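Local atomic coordinates of uncharacterized protein (Desulfotomaculum acetoxidans, PDB entry 3U4Y), a protein that is of unknown function but folds as a seven-bladed beta-propeller related to the lactonase family. Residues T57-C61 with T102-H106; V54-S58 with M86-D90. One frame throughout, in Å; residues are numbered along the deposited sequence.

How the contacts relate
Going from the N terminus, strand 53-58 is the second strand of its four-stranded antiparallel blade; contact 2 uses the strand itself and contact 1 the turn that follows it, their ranges sharing Thr57 and Ser58. Contact 2 closes the shorter loop: the chain finishes the blade with strands 63-68 and 75-81 and comes back at 86-90, where strand 89-91 opens the next blade. Contact 1 starts one residue later, at Asp59, and reaches on to 102-106, between strands 97-100 and 109-114, so the two loops overlap and cross. Their centres lie about 10 Å apart, and Ala87 CB of contact 2 packs on Gly103 CA. Together they fasten one blade to its successor.

Contact 1: residues T57-C61 with T102-H106; sequences TSDFC and TGLNH
Asp59 sends its carboxylate across to the backbone of Gly103 and Leu104 just past the end of strand 53-58. With chi1 at -168°, CG is swung to the far side from the backbone N, which carries both oxygens to the neighbouring loop. Leu104 N gives OD2 of Asp59 a weak hydrogen bond of 3.3 Å and lies 3.1 Å from OD1. Gly103 CA sits 3.4 Å from Asp59 OD1. On the second side chain, Asn105, CG is turned in between the backbone N and carbonyl carbon (chi1 39°), and the amide slides past the carboxylate in the opposite direction, the two planes 38° apart. The same amide stands beside the Phe60 side chain, its plane nearly perpendicular to the ring. Without the carboxylate, as with an alanine here, Leu104 N would probably lose this acceptor and a gap would be likely beside Gly103. Phe60 N is bonded to Asp41 OD2, in the loop before strand 42-47, and Ser85 OG to Gly103 N and Asn105 O, from the linker before strand 89-91. The arrangement is a loop-to-loop contact between adjacent blades of a beta-propeller.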
# COMPACT_ATOMS: atom_id res chain seq x y z
N THR A 57 0.57 10.60 4.28
CA THR A 57 -0.71 10.84 4.94
C THR A 57 -0.53 10.97 6.45
O THR A 57 0.52 10.62 7.00
CB THR A 57 -1.71 9.69 4.65
OG1 THR A 57 -1.05 8.44 4.82
CG2 THR A 57 -2.24 9.78 3.23
N SER A 58 -1.54 11.49 7.13
CA SER A 58 -1.51 11.51 8.59
C SER A 58 -2.90 11.28 9.13
O SER A 58 -3.91 11.63 8.50
CB SER A 58 -0.89 12.81 9.12
OG SER A 58 -1.68 13.95 8.82
N ASP A 59 -2.93 10.65 10.30
CA ASP A 59 -4.16 10.16 10.90
C ASP A 59 -4.86 11.26 11.68
O ASP A 59 -5.79 11.88 11.18
CB ASP A 59 -3.81 8.99 11.83
CG ASP A 59 -5.03 8.23 12.28
OD1 ASP A 59 -6.10 8.46 11.69
OD2 ASP A 59 -4.91 7.40 13.20
N PHE A 60 -4.39 11.48 12.92
CA PHE A 60 -5.04 12.37 13.88
C PHE A 60 -4.76 13.83 13.52
O PHE A 60 -5.56 14.73 13.82
CB PHE A 60 -4.60 11.99 15.32
CG PHE A 60 -4.91 13.02 16.37
CD1 PHE A 60 -6.18 13.59 16.47
CD2 PHE A 60 -3.95 13.38 17.30
CE1 PHE A 60 -6.46 14.54 17.46
CE2 PHE A 60 -4.22 14.32 18.29
CZ PHE A 60 -5.48 14.90 18.37
N CYS A 61 -3.65 14.06 12.82
CA CYS A 61 -3.37 15.37 12.26
C CYS A 61 -4.15 15.64 10.95
O CYS A 61 -4.09 16.73 10.41
CB CYS A 61 -1.86 15.55 12.04
SG CYS A 61 -0.85 15.81 13.55
N THR A 102 -9.82 6.13 5.49
CA THR A 102 -9.81 6.51 6.89
C THR A 102 -8.75 5.81 7.73
O THR A 102 -8.29 4.71 7.40
CB THR A 102 -11.16 6.22 7.53
OG1 THR A 102 -11.26 6.92 8.77
CG2 THR A 102 -11.30 4.73 7.76
N GLY A 103 -8.38 6.47 8.83
CA GLY A 103 -7.53 5.91 9.86
C GLY A 103 -8.33 5.73 11.16
O GLY A 103 -9.54 5.52 11.12
N LEU A 104 -7.67 5.83 12.30
CA LEU A 104 -8.32 5.55 13.57
C LEU A 104 -9.46 6.51 13.94
O LEU A 104 -10.54 6.06 14.32
CB LEU A 104 -7.30 5.50 14.71
CG LEU A 104 -7.56 4.54 15.88
CD1 LEU A 104 -7.01 5.13 17.16
CD2 LEU A 104 -9.03 4.21 16.04
N ASN A 105 -9.23 7.82 13.86
CA ASN A 105 -10.29 8.72 14.34
C ASN A 105 -11.33 9.02 13.29
O ASN A 105 -11.04 9.04 12.10
CB ASN A 105 -9.74 10.00 14.98
CG ASN A 105 -8.54 10.55 14.25
OD1 ASN A 105 -7.51 9.88 14.17
ND2 ASN A 105 -8.66 11.77 13.73
N HIS A 106 -12.56 9.21 13.75
CA HIS A 106 -13.66 9.39 12.84
C HIS A 106 -13.80 10.88 12.56
O HIS A 106 -13.10 11.68 13.16
CB HIS A 106 -14.95 8.81 13.45
CG HIS A 106 -15.51 9.62 14.57
ND1 HIS A 106 -14.81 9.87 15.73
CD2 HIS A 106 -16.70 10.26 14.70
CE1 HIS A 106 -15.55 10.62 16.54
NE2 HIS A 106 -16.70 10.87 15.93

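Contact 2: residues V54-S58 with M86-D90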
# COMPACT_ATOMS: atom_id res chain seq x y z
N VAL A 54 5.92 12.47 -4.37
CA VAL A 54 5.57 11.57 -3.29
C VAL A 54 4.36 12.12 -2.54
O VAL A 54 4.05 13.31 -2.62
CB VAL A 54 6.75 11.42 -2.32
CG1 VAL A 54 6.28 11.33 -0.88
CG2 VAL A 54 7.58 10.21 -2.70
N VAL A 55 3.67 11.24 -1.82
CA VAL A 55 2.56 11.65 -0.97
C VAL A 55 2.63 10.95 0.38
O VAL A 55 2.83 9.73 0.43
CB VAL A 55 1.22 11.38 -1.64
CG1 VAL A 55 0.17 11.17 -0.61
CG2 VAL A 55 0.84 12.56 -2.51
N VAL A 56 2.50 11.70 1.48
CA VAL A 56 2.43 11.12 2.82
C VAL A 56 1.13 11.51 3.51
O VAL A 56 0.65 12.63 3.36
CB VAL A 56 3.61 11.52 3.72
CG1 VAL A 56 3.80 10.50 4.81
CG2 VAL A 56 4.88 11.60 2.93
N THR A 57 0.57 10.60 4.28
CA THR A 57 -0.71 10.84 4.94
C THR A 57 -0.53 10.97 6.45
O THR A 57 0.52 10.62 7.00
CB THR A 57 -1.71 9.69 4.65
OG1 THR A 57 -1.05 8.44 4.82
CG2 THR A 57 -2.24 9.78 3.23
N SER A 58 -1.54 11.49 7.13
CA SER A 58 -1.51 11.51 8.59
C SER A 58 -2.90 11.28 9.13
O SER A 58 -3.91 11.63 8.50
CB SER A 58 -0.89 12.81 9.12
OG SER A 58 -1.68 13.95 8.82
N MSE A 86 -6.63 10.09 7.76
CA MSE A 86 -6.12 9.44 6.57
C MSE A 86 -5.15 8.31 6.89
O MSE A 86 -4.42 8.39 7.87
CB MSE A 86 -5.35 10.45 5.73
CG MSE A 86 -6.20 11.45 5.01
SE MSE A 86 -5.12 12.97 4.50
CE MSE A 86 -6.55 14.30 4.45
N ALA A 87 -5.13 7.26 6.06
CA ALA A 87 -4.12 6.21 6.24
C ALA A 87 -3.60 5.60 4.93
O ALA A 87 -2.67 6.15 4.35
CB ALA A 87 -4.60 5.14 7.22
N ASP A 88 -4.15 4.48 4.45
CA ASP A 88 -3.64 3.93 3.19
C ASP A 88 -3.85 4.98 2.09
O ASP A 88 -4.81 5.76 2.15
CB ASP A 88 -4.26 2.55 2.83
CG ASP A 88 -3.36 1.69 1.89
OD1 ASP A 88 -2.22 2.11 1.57
OD2 ASP A 88 -3.78 0.59 1.47
N VAL A 89 -2.92 5.02 1.13
CA VAL A 89 -3.08 5.83 -0.07
C VAL A 89 -2.71 5.06 -1.29
O VAL A 89 -1.75 4.29 -1.29
CB VAL A 89 -2.13 7.03 -0.12
CG1 VAL A 89 -2.90 8.31 -0.11
CG2 VAL A 89 -1.10 6.96 0.99
N ASP A 90 -3.44 5.33 -2.35
CA ASP A 90 -3.02 4.93 -3.68
C ASP A 90 -3.16 6.12 -4.60
O ASP A 90 -3.93 7.04 -4.32
CB ASP A 90 -3.86 3.77 -4.22
CG ASP A 90 -3.02 2.79 -5.03
OD1 ASP A 90 -1.77 2.82 -4.89
OD2 ASP A 90 -3.61 1.98 -5.79
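The backbones of Val55-Ser58 and Met86-Val89 run in roughly opposite directions, 153° apart, and approach most closely where Ser58 O takes a weak hydrogen bond of 3.2 Å from Met86 N. Thr57 carries most of the side-chain contact. Its OG1 lies between the backbone N and the carbonyl carbon (chi1 46°), 2.8 Å from Ala87 O; Asp44 N also bonds to this hydroxyl, so that one oxygen joins strand 42-47 to the incoming chain. The same torsion places the methyl CG2 anti to the carbonyl carbon, tip to tip with Val89, 3.7 Å from its CG1 and almost as near to CG2. Beyond it, Val55 CG1 meets Val89 CG1 at 4.2 Å, extending the apolar seam toward the start of the strand. At the other end the selenomethionine Met86 lays its CB against Thr57 CB at 3.9 Å, and its extended chain then leads off to pack on Leu64. Ser58 turns its own side chain from the contact, with OG bonded to Thr63 N. All six touching residues are buried. Thr100 of strand 97-100 covers Thr57, Met86 and Val89, while Leu64 of strand 63-68 touches both Val55 and Met86; the contact thus lies between two successive propeller blades, where the second strand of one sheet faces the first two strands of the next.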